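Local coordinates for RNA-directed RNA polymerase (PDB 3ZED), which copies RNA from an RNA template as the polymerase of infectious pancreatic necrosis virus, and is probably found both free and covalently linked to the viral genome, at residues Pro187-Tyr192 / Ile486-Glu490; Asn194-Lys199 / Tyr420-Arg425; His414-Met418 / Leu478-Met483. All coordinates share one frame; numbering follows the deposited sequence.

Contact 1: residues Pro187-Tyr192 / Ile486-Glu490; sequences PKTVGY and IVVAE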
loop_
_atom_site.group_PDB
_atom_site.type_symbol
_atom_site.label_atom_id
_atom_site.label_comp_id
_atom_site.label_asym_id
_atom_site.label_seq_id
_atom_site.Cartn_x
_atom_site.Cartn_y
_atom_site.Cartn_z
ATOM N N PRO B 187 -2.609 -20.442 1.912
ATOM C CA PRO B 187 -1.903 -20.839 3.154
ATOM C C PRO B 187 -2.167 -22.303 3.574
ATOM O O PRO B 187 -1.242 -22.971 4.052
ATOM C CB PRO B 187 -2.474 -19.875 4.190
ATOM C CG PRO B 187 -2.834 -18.650 3.393
ATOM C CD PRO B 187 -3.383 -19.194 2.105
ATOM N N LYS B 188 -3.415 -22.813 3.358
ATOM C CA LYS B 188 -3.785 -24.193 3.684
ATOM C C LYS B 188 -2.909 -25.194 2.889
ATOM O O LYS B 188 -2.388 -26.131 3.491
ATOM C CB LYS B 188 -5.290 -24.446 3.446
ATOM C CG LYS B 188 -5.725 -25.878 3.736
ATOM C CD LYS B 188 -7.187 -26.110 3.401
ATOM C CE LYS B 188 -7.608 -27.556 3.556
ATOM N NZ LYS B 188 -8.928 -27.831 2.925
ATOM N N THR B 189 -2.725 -24.969 1.563
ATOM C CA THR B 189 -1.908 -25.818 0.673
ATOM C C THR B 189 -0.443 -25.839 1.167
ATOM O O THR B 189 0.173 -26.900 1.148
ATOM C CB THR B 189 -2.035 -25.334 -0.797
ATOM O OG1 THR B 189 -3.385 -25.514 -1.214
ATOM C CG2 THR B 189 -1.120 -26.079 -1.780
ATOM N N VAL B 190 0.090 -24.685 1.631
ATOM C CA VAL B 190 1.459 -24.554 2.161
ATOM C C VAL B 190 1.574 -25.346 3.502
ATOM O O VAL B 190 2.630 -25.917 3.789
ATOM C CB VAL B 190 1.900 -23.068 2.290
ATOM C CG1 VAL B 190 3.336 -22.942 2.812
ATOM C CG2 VAL B 190 1.757 -22.340 0.955
ATOM N N GLY B 191 0.480 -25.407 4.264
ATOM C CA GLY B 191 0.423 -26.158 5.511
ATOM C C GLY B 191 0.100 -25.367 6.761
ATOM O O GLY B 191 0.359 -25.853 7.870
ATOM N N TYR B 192 -0.486 -24.157 6.605
ATOM C CA TYR B 192 -0.840 -23.314 7.748
ATOM C C TYR B 192 -2.336 -23.161 7.930
ATOM O O TYR B 192 -3.058 -22.924 6.961
ATOM C CB TYR B 192 -0.237 -21.902 7.622
ATOM C CG TYR B 192 1.274 -21.846 7.603
ATOM C CD1 TYR B 192 2.002 -21.718 8.786
ATOM C CD2 TYR B 192 1.975 -21.866 6.403
ATOM C CE1 TYR B 192 3.391 -21.664 8.778
ATOM C CE2 TYR B 192 3.368 -21.819 6.382
ATOM C CZ TYR B 192 4.069 -21.707 7.571
ATOM O OH TYR B 192 5.437 -21.655 7.553
ATOM N N ILE B 486 5.020 -15.586 5.382
ATOM C CA ILE B 486 5.010 -16.997 5.006
ATOM C C ILE B 486 6.402 -17.396 4.473
ATOM O O ILE B 486 6.943 -18.424 4.895
ATOM C CB ILE B 486 3.869 -17.304 3.986
ATOM C CG1 ILE B 486 2.485 -17.152 4.657
ATOM C CG2 ILE B 486 4.066 -18.701 3.323
ATOM C CD1 ILE B 486 1.244 -17.211 3.721
ATOM N N VAL B 487 6.981 -16.569 3.572
ATOM C CA VAL B 487 8.303 -16.814 2.997
ATOM C C VAL B 487 9.362 -16.836 4.141
ATOM O O VAL B 487 10.171 -17.764 4.201
ATOM C CB VAL B 487 8.647 -15.791 1.863
ATOM C CG1 VAL B 487 10.106 -15.908 1.413
ATOM C CG2 VAL B 487 7.708 -15.948 0.668
ATOM N N VAL B 488 9.294 -15.864 5.070
ATOM C CA VAL B 488 10.232 -15.744 6.206
ATOM C C VAL B 488 10.055 -16.934 7.169
ATOM O O VAL B 488 11.059 -17.532 7.547
ATOM C CB VAL B 488 10.125 -14.368 6.928
ATOM C CG1 VAL B 488 10.911 -14.349 8.238
ATOM C CG2 VAL B 488 10.595 -13.247 6.011
ATOM N N ALA B 489 8.802 -17.308 7.516
ATOM C CA ALA B 489 8.527 -18.466 8.381
ATOM C C ALA B 489 9.125 -19.760 7.791
ATOM O O ALA B 489 9.668 -20.581 8.532
ATOM C CB ALA B 489 7.031 -18.628 8.580
ATOM N N GLU B 490 9.043 -19.923 6.455
ATOM C CA GLU B 490 9.576 -21.090 5.751
ATOM C C GLU B 490 11.110 -21.047 5.713
ATOM O O GLU B 490 11.729 -22.093 5.796
ATOM C CB GLU B 490 8.979 -21.220 4.337
ATOM C CG GLU B 490 7.547 -21.734 4.342
ATOM C CD GLU B 490 7.353 -23.128 4.903
ATOM O OE1 GLU B 490 8.199 -24.018 4.643
ATOM O OE2 GLU B 490 6.345 -23.328 5.615
HETATM O O HOH W 1 5.129 -25.668 6.089
#

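Contact 2: residues Asn194-Lys199 / Tyr420-Arg425; sequences NEQLAK and YYLLTR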
loop_
_atom_site.group_PDB
_atom_site.type_symbol
_atom_site.label_atom_id
_atom_site.label_comp_id
_atom_site.label_asym_id
_atom_site.label_seq_id
_atom_site.Cartn_x
_atom_site.Cartn_y
_atom_site.Cartn_z
ATOM N N ASN B 194 -5.459 -20.815 9.878
ATOM C CA ASN B 194 -5.620 -19.381 10.117
ATOM C C ASN B 194 -4.952 -18.984 11.429
ATOM O O ASN B 194 -4.270 -17.962 11.479
ATOM C CB ASN B 194 -7.090 -18.995 10.143
ATOM C CG ASN B 194 -7.737 -18.907 8.785
ATOM O OD1 ASN B 194 -7.123 -18.508 7.799
ATOM N ND2 ASN B 194 -9.009 -19.253 8.714
ATOM N N GLU B 195 -5.092 -19.824 12.466
ATOM C CA GLU B 195 -4.523 -19.577 13.795
ATOM C C GLU B 195 -2.993 -19.643 13.781
ATOM O O GLU B 195 -2.360 -18.806 14.419
ATOM C CB GLU B 195 -5.122 -20.535 14.849
ATOM C CG GLU B 195 -4.708 -20.243 16.287
ATOM C CD GLU B 195 -4.982 -18.862 16.861
ATOM O OE1 GLU B 195 -5.845 -18.128 16.321
ATOM O OE2 GLU B 195 -4.344 -18.528 17.885
ATOM N N GLN B 196 -2.402 -20.587 13.035
ATOM C CA GLN B 196 -0.939 -20.685 12.917
ATOM C C GLN B 196 -0.367 -19.429 12.247
ATOM O O GLN B 196 0.650 -18.905 12.712
ATOM C CB GLN B 196 -0.527 -21.945 12.163
ATOM C CG GLN B 196 -0.639 -23.198 13.019
ATOM C CD GLN B 196 -0.408 -24.471 12.248
ATOM O OE1 GLN B 196 -0.635 -24.554 11.029
ATOM N NE2 GLN B 196 0.012 -25.508 12.963
ATOM N N LEU B 197 -1.049 -18.916 11.204
ATOM C CA LEU B 197 -0.647 -17.674 10.540
ATOM C C LEU B 197 -0.768 -16.473 11.476
ATOM O O LEU B 197 0.133 -15.634 11.498
ATOM C CB LEU B 197 -1.464 -17.417 9.280
ATOM C CG LEU B 197 -1.058 -18.197 8.044
ATOM C CD1 LEU B 197 -1.892 -17.765 6.897
ATOM C CD2 LEU B 197 0.414 -17.976 7.692
ATOM N N ALA B 198 -1.854 -16.423 12.280
ATOM C CA ALA B 198 -2.108 -15.377 13.272
ATOM C C ALA B 198 -0.978 -15.311 14.308
ATOM O O ALA B 198 -0.562 -14.214 14.680
ATOM C CB ALA B 198 -3.443 -15.622 13.962
ATOM N N LYS B 199 -0.456 -16.476 14.729
ATOM C CA LYS B 199 0.656 -16.577 15.680
ATOM C C LYS B 199 1.948 -16.004 15.062
ATOM O O LYS B 199 2.746 -15.404 15.779
ATOM C CB LYS B 199 0.868 -18.035 16.142
ATOM C CG LYS B 199 -0.273 -18.621 16.989
ATOM C CD LYS B 199 -0.611 -17.834 18.272
ATOM C CE LYS B 199 0.458 -17.939 19.334
ATOM N NZ LYS B 199 0.114 -17.155 20.541
ATOM N N TYR B 420 -8.947 -12.776 9.376
ATOM C CA TYR B 420 -9.002 -13.579 10.596
ATOM C C TYR B 420 -8.141 -12.911 11.690
ATOM O O TYR B 420 -8.602 -12.736 12.810
ATOM C CB TYR B 420 -8.527 -15.016 10.307
ATOM C CG TYR B 420 -8.435 -15.880 11.544
ATOM C CD1 TYR B 420 -9.542 -16.592 12.005
ATOM C CD2 TYR B 420 -7.243 -15.985 12.260
ATOM C CE1 TYR B 420 -9.475 -17.358 13.165
ATOM C CE2 TYR B 420 -7.167 -16.745 13.424
ATOM C CZ TYR B 420 -8.284 -17.441 13.867
ATOM O OH TYR B 420 -8.215 -18.207 15.006
ATOM N N TYR B 421 -6.891 -12.540 11.347
ATOM C CA TYR B 421 -5.946 -11.904 12.265
ATOM C C TYR B 421 -6.480 -10.563 12.793
ATOM O O TYR B 421 -6.426 -10.326 14.000
ATOM C CB TYR B 421 -4.585 -11.712 11.579
ATOM C CG TYR B 421 -3.554 -11.055 12.468
ATOM C CD1 TYR B 421 -3.074 -11.696 13.605
ATOM C CD2 TYR B 421 -3.056 -9.793 12.169
ATOM C CE1 TYR B 421 -2.140 -11.087 14.439
ATOM C CE2 TYR B 421 -2.113 -9.176 12.988
ATOM C CZ TYR B 421 -1.667 -9.822 14.130
ATOM O OH TYR B 421 -0.723 -9.232 14.924
ATOM N N LEU B 422 -7.036 -9.716 11.913
ATOM C CA LEU B 422 -7.589 -8.420 12.311
ATOM C C LEU B 422 -8.817 -8.567 13.224
ATOM O O LEU B 422 -8.939 -7.829 14.194
ATOM C CB LEU B 422 -7.969 -7.587 11.075
ATOM C CG LEU B 422 -6.816 -7.103 10.142
ATOM C CD1 LEU B 422 -7.377 -6.397 8.939
ATOM C CD2 LEU B 422 -5.872 -6.133 10.853
ATOM N N LEU B 423 -9.720 -9.520 12.922
ATOM C CA LEU B 423 -10.946 -9.703 13.705
ATOM C C LEU B 423 -10.708 -10.407 15.035
ATOM O O LEU B 423 -11.455 -10.147 15.964
ATOM C CB LEU B 423 -12.033 -10.440 12.906
ATOM C CG LEU B 423 -13.086 -9.544 12.229
ATOM C CD1 LEU B 423 -12.458 -8.676 11.119
ATOM C CD2 LEU B 423 -14.222 -10.381 11.654
ATOM N N THR B 424 -9.663 -11.250 15.148
ATOM C CA THR B 424 -9.377 -11.951 16.402
ATOM C C THR B 424 -8.440 -11.111 17.301
ATOM O O THR B 424 -8.681 -11.026 18.491
ATOM C CB THR B 424 -8.804 -13.377 16.150
ATOM O OG1 THR B 424 -7.615 -13.305 15.363
ATOM C CG2 THR B 424 -9.796 -14.304 15.461
ATOM N N ARG B 425 -7.389 -10.499 16.743
ATOM C CA ARG B 425 -6.409 -9.753 17.532
ATOM C C ARG B 425 -6.707 -8.247 17.624
ATOM O O ARG B 425 -6.231 -7.607 18.560
ATOM C CB ARG B 425 -4.976 -9.976 16.977
ATOM C CG ARG B 425 -4.264 -11.242 17.484
ATOM C CD ARG B 425 -4.904 -12.536 17.000
ATOM N NE ARG B 425 -4.140 -13.698 17.448
ATOM C CZ ARG B 425 -4.487 -14.964 17.255
ATOM N NH1 ARG B 425 -5.599 -15.264 16.594
ATOM N NH2 ARG B 425 -3.723 -15.942 17.717
#

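Contact 3: residues His414-Met418 / Leu478-Met483; sequences HMQAM and LNNHLM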
loop_
_atom_site.group_PDB
_atom_site.type_symbol
_atom_site.label_atom_id
_atom_site.label_comp_id
_atom_site.label_asym_id
_atom_site.label_seq_id
_atom_site.Cartn_x
_atom_site.Cartn_y
_atom_site.Cartn_z
ATOM N N HIS B 414 -5.329 -15.768 1.276
ATOM C CA HIS B 414 -4.318 -14.961 1.978
ATOM C C HIS B 414 -5.004 -13.774 2.660
ATOM O O HIS B 414 -4.745 -13.505 3.833
ATOM C CB HIS B 414 -3.239 -14.451 1.020
ATOM C CG HIS B 414 -2.235 -15.477 0.619
ATOM N ND1 HIS B 414 -2.276 -16.062 -0.634
ATOM C CD2 HIS B 414 -1.171 -15.966 1.303
ATOM C CE1 HIS B 414 -1.243 -16.896 -0.674
ATOM N NE2 HIS B 414 -0.547 -16.871 0.468
ATOM N N MET B 415 -5.910 -13.085 1.928
ATOM C CA MET B 415 -6.637 -11.945 2.490
ATOM C C MET B 415 -7.590 -12.402 3.595
ATOM O O MET B 415 -7.753 -11.694 4.585
ATOM C CB MET B 415 -7.397 -11.180 1.401
ATOM C CG MET B 415 -8.139 -9.986 1.942
ATOM S SD MET B 415 -8.608 -8.861 0.646
ATOM C CE MET B 415 -9.682 -7.803 1.571
ATOM N N GLN B 416 -8.207 -13.588 3.423
ATOM C CA GLN B 416 -9.103 -14.160 4.416
ATOM C C GLN B 416 -8.348 -14.407 5.740
ATOM O O GLN B 416 -8.899 -14.131 6.804
ATOM C CB GLN B 416 -9.715 -15.451 3.884
ATOM C CG GLN B 416 -10.853 -15.972 4.752
ATOM C CD GLN B 416 -11.488 -17.159 4.115
ATOM O OE1 GLN B 416 -10.826 -18.162 3.831
ATOM N NE2 GLN B 416 -12.779 -17.067 3.871
ATOM N N ALA B 417 -7.095 -14.915 5.666
ATOM C CA ALA B 417 -6.233 -15.150 6.840
ATOM C C ALA B 417 -5.870 -13.808 7.516
ATOM O O ALA B 417 -5.832 -13.733 8.747
ATOM C CB ALA B 417 -4.976 -15.909 6.438
ATOM N N MET B 418 -5.663 -12.744 6.719
ATOM C CA MET B 418 -5.394 -11.398 7.264
ATOM C C MET B 418 -6.664 -10.895 7.996
ATOM O O MET B 418 -6.553 -10.334 9.090
ATOM C CB MET B 418 -4.954 -10.424 6.162
ATOM C CG MET B 418 -4.763 -8.966 6.651
ATOM S SD MET B 418 -3.690 -8.773 8.112
ATOM C CE MET B 418 -2.109 -9.436 7.477
ATOM N N LEU B 478 -1.157 -5.071 3.734
ATOM C CA LEU B 478 -1.444 -6.154 4.681
ATOM C C LEU B 478 -1.318 -7.536 4.050
ATOM O O LEU B 478 -0.664 -8.406 4.620
ATOM C CB LEU B 478 -2.849 -5.984 5.322
ATOM C CG LEU B 478 -3.024 -4.780 6.249
ATOM C CD1 LEU B 478 -4.471 -4.580 6.629
ATOM C CD2 LEU B 478 -2.161 -4.907 7.485
ATOM N N ASN B 479 -1.909 -7.729 2.871
ATOM C CA ASN B 479 -1.849 -9.010 2.159
ATOM C C ASN B 479 -0.419 -9.321 1.695
ATOM O O ASN B 479 0.006 -10.454 1.809
ATOM C CB ASN B 479 -2.818 -9.021 0.975
ATOM C CG ASN B 479 -4.268 -8.925 1.357
ATOM O OD1 ASN B 479 -4.662 -9.271 2.468
ATOM N ND2 ASN B 479 -5.102 -8.486 0.425
ATOM N N ASN B 480 0.320 -8.320 1.208
ATOM C CA ASN B 480 1.716 -8.511 0.795
ATOM C C ASN B 480 2.593 -8.840 2.005
ATOM O O ASN B 480 3.444 -9.724 1.920
ATOM C CB ASN B 480 2.239 -7.261 0.078
ATOM C CG ASN B 480 1.831 -7.156 -1.377
ATOM O OD1 ASN B 480 1.304 -8.084 -1.975
ATOM N ND2 ASN B 480 2.055 -6.011 -1.976
ATOM N N HIS B 481 2.349 -8.157 3.157
ATOM C CA HIS B 481 3.097 -8.390 4.399
ATOM C C HIS B 481 2.882 -9.829 4.909
ATOM O O HIS B 481 3.828 -10.451 5.398
ATOM C CB HIS B 481 2.695 -7.353 5.461
ATOM C CG HIS B 481 3.674 -7.219 6.595
ATOM N ND1 HIS B 481 4.666 -6.243 6.586
ATOM C CD2 HIS B 481 3.752 -7.911 7.758
ATOM C CE1 HIS B 481 5.298 -6.363 7.745
ATOM N NE2 HIS B 481 4.802 -7.372 8.471
ATOM N N LEU B 482 1.654 -10.364 4.762
ATOM C CA LEU B 482 1.346 -11.742 5.153
ATOM C C LEU B 482 2.124 -12.748 4.253
ATOM O O LEU B 482 2.688 -13.728 4.759
ATOM C CB LEU B 482 -0.170 -11.988 5.111
ATOM C CG LEU B 482 -0.698 -13.447 5.209
ATOM C CD1 LEU B 482 -0.068 -14.207 6.368
ATOM C CD2 LEU B 482 -2.156 -13.424 5.494
ATOM N N MET B 483 2.165 -12.496 2.946
ATOM C CA MET B 483 2.902 -13.356 2.006
ATOM C C MET B 483 4.396 -13.381 2.339
ATOM O O MET B 483 4.978 -14.466 2.382
ATOM C CB MET B 483 2.647 -12.952 0.561
ATOM C CG MET B 483 1.229 -13.266 0.127
ATOM S SD MET B 483 0.956 -13.067 -1.643
ATOM C CE MET B 483 1.028 -11.287 -1.798
#

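Contact 1: residues Pro187-Tyr192 / Ile486-Glu490
Val190 and Tyr192 stand before and after the glycine of a Schellman motif that ends helix 187-190, and both meet Ile486 and Glu490 on helix 476-493 of the palm; Tyr192 also touches Ala489. Gly191, at positive phi (120°), is the C-prime residue; the chain reverses there, with Tyr192 N bonded back to Pro187 O at 2.9 Å, and this brings the tyrosine round to face the second helix. Its CG lies anti to the carbonyl carbon (chi1 -63°), which sends the ring out with the hydroxyl leading. At the far end OH donates to Glu490 OE2 over 2.7 Å, arriving on the anti side of that oxygen but well out of the carboxylate plane. Ring and carboxylate stand at 80° to each other.

Apolar contacts flank the bond. Ala489 CB lies 3.6 Å from Tyr192 OH, while Ile486 CG2 packs against both Tyr192 CE2 and Val190 CG1. Nearer the start of the short helix, Pro187 CG reaches Ile486 CD1 at 4.3 Å, and Leu197 of the following helix packs against both Pro187 and Tyr192. The other carboxylate oxygen, Glu490 OE1, is engaged in a salt bridge with Lys510 NZ, so both carboxylate oxygens have partners. A water adds to the grip, donating to Glu490 OE2 at 2.7 Å and, weakly, to Val190 O at 3.4 Å.

Contact 2: residues Asn194-Lys199 / Tyr420-Arg425
Glu195 and Arg425 carry the charged part of this contact. The guanidinium meets the carboxylate end-on, one nitrogen to each oxygen: Arg425 NH2 to Glu195 OE2 at 2.7 Å and Arg425 NH1 to Glu195 OE1 at 2.9 Å, both nearly straight. Glu195 reaches the arginine with CG anti to the backbone N (chi1 -173°) and a bend at chi2. The two planes are turned 30° apart, and OE2 is approached from above the carboxylate plane. OE1 takes a second bond from Tyr420 OH (2.7 Å), on its anti side, whereas NH1 comes in on the syn side. Within helix 412-426, NH1 also donates to Thr424 OG1 in the guanidinium plane, and Thr424 OG1 in turn donates to Tyr420 O. Glu202, two turns beyond Glu195, binds Arg425 NE and also pairs with Lys199 NZ, which is bonded to Ser701 as well.

These groups join two palm helices, 194-204 and 412-426, whose short segments cross at -74° with axes 9.9 Å apart. Ala198 sits at the close point of the crossing.

Asn194 CB rides over the centre of the Tyr420 ring in a CH-pi contact, 3.7 Å from the centroid, while its ND2 is hydrogen-bonded to Asp730 OD1. Thr424 CG2 lies against the opposite face. Ala198 CB touches the edge of the Tyr420 ring at CE2 (3.9 Å) and lies over one face of the Arg425 guanidinium, 3.4 Å from NH1.

Contact 3: residues His414-Met418 / Leu478-Met483
Met418 reaches across from helix 412-426 to lie against Leu478 and Leu482 of helix 476-493. Its CB faces Asn479 OD1 at 3.9 Å and Leu482 CD2 slightly farther off. CG, anti to the backbone N (chi1 176°), continues toward the second helix and packs on Leu478 CB at 3.8 Å. The chain then bends twice, at chi2 and chi3: SD stays beside Leu478 CB, and CE rests against both Leu478 O, 3.4 Å away, and Leu482 CB. The methionine runs past Leu482 in the opposite direction.

Leu482 answers by pushing its CD2 onto the first helix, very close to His414 O at 3.1 Å and against Ala417 CB. His414 O accepts the helical bond from Met418 N, and the methyl makes a tight van der Waals contact with the same oxygen. Nearby, Met483 passes at about a right angle over one face of the His414 ring: its CG makes a CH-pi contact, and SD stands almost on the ring normal, 4.4 Å from the centroid, as a Met-aromatic pair. His414 ND1 is bonded to Thr411 N on its own side.

Asn479 lies against Met415. Its ND2 makes a weak hydrogen bond to Met415 SD (3.5 Å) besides its stronger one to Gln469 OE1, while OD1, pressed on Met415 CA at 3.3 Å, is buried without a hydrogen-bonding partner in the model.

The segments cross at 99°, with axes 9.2 Å apart. This is core packing of the permuted birnavirus polymerase palm, in which motif C precedes motif A in the chain, between the helix that follows the motif A strand and the long helix that follows the glycine-rich motif B loop.

In the fold
All three contacts lie in the palm and share a small set of helices. Helix 476-493 serves contacts 1 and 3, and helix 412-426 serves contacts 2 and 3, while helices 187-190 and 194-204 follow each other in the chain. The centres of contacts 1 and 2 are about 14 Å apart, those of 1 and 3 about 11 Å, and those of 2 and 3 about 10 Å. Along the chain, contacts 2 and 3 both nest inside the loop closed by contact 1 and cross each other. Leu197, on the first helix of contact 2, touches Ile486 of contact 1 and Ala417 and Leu482 of contact 3, so the early 187-204 region is packed directly onto two helices of the catalytic palm.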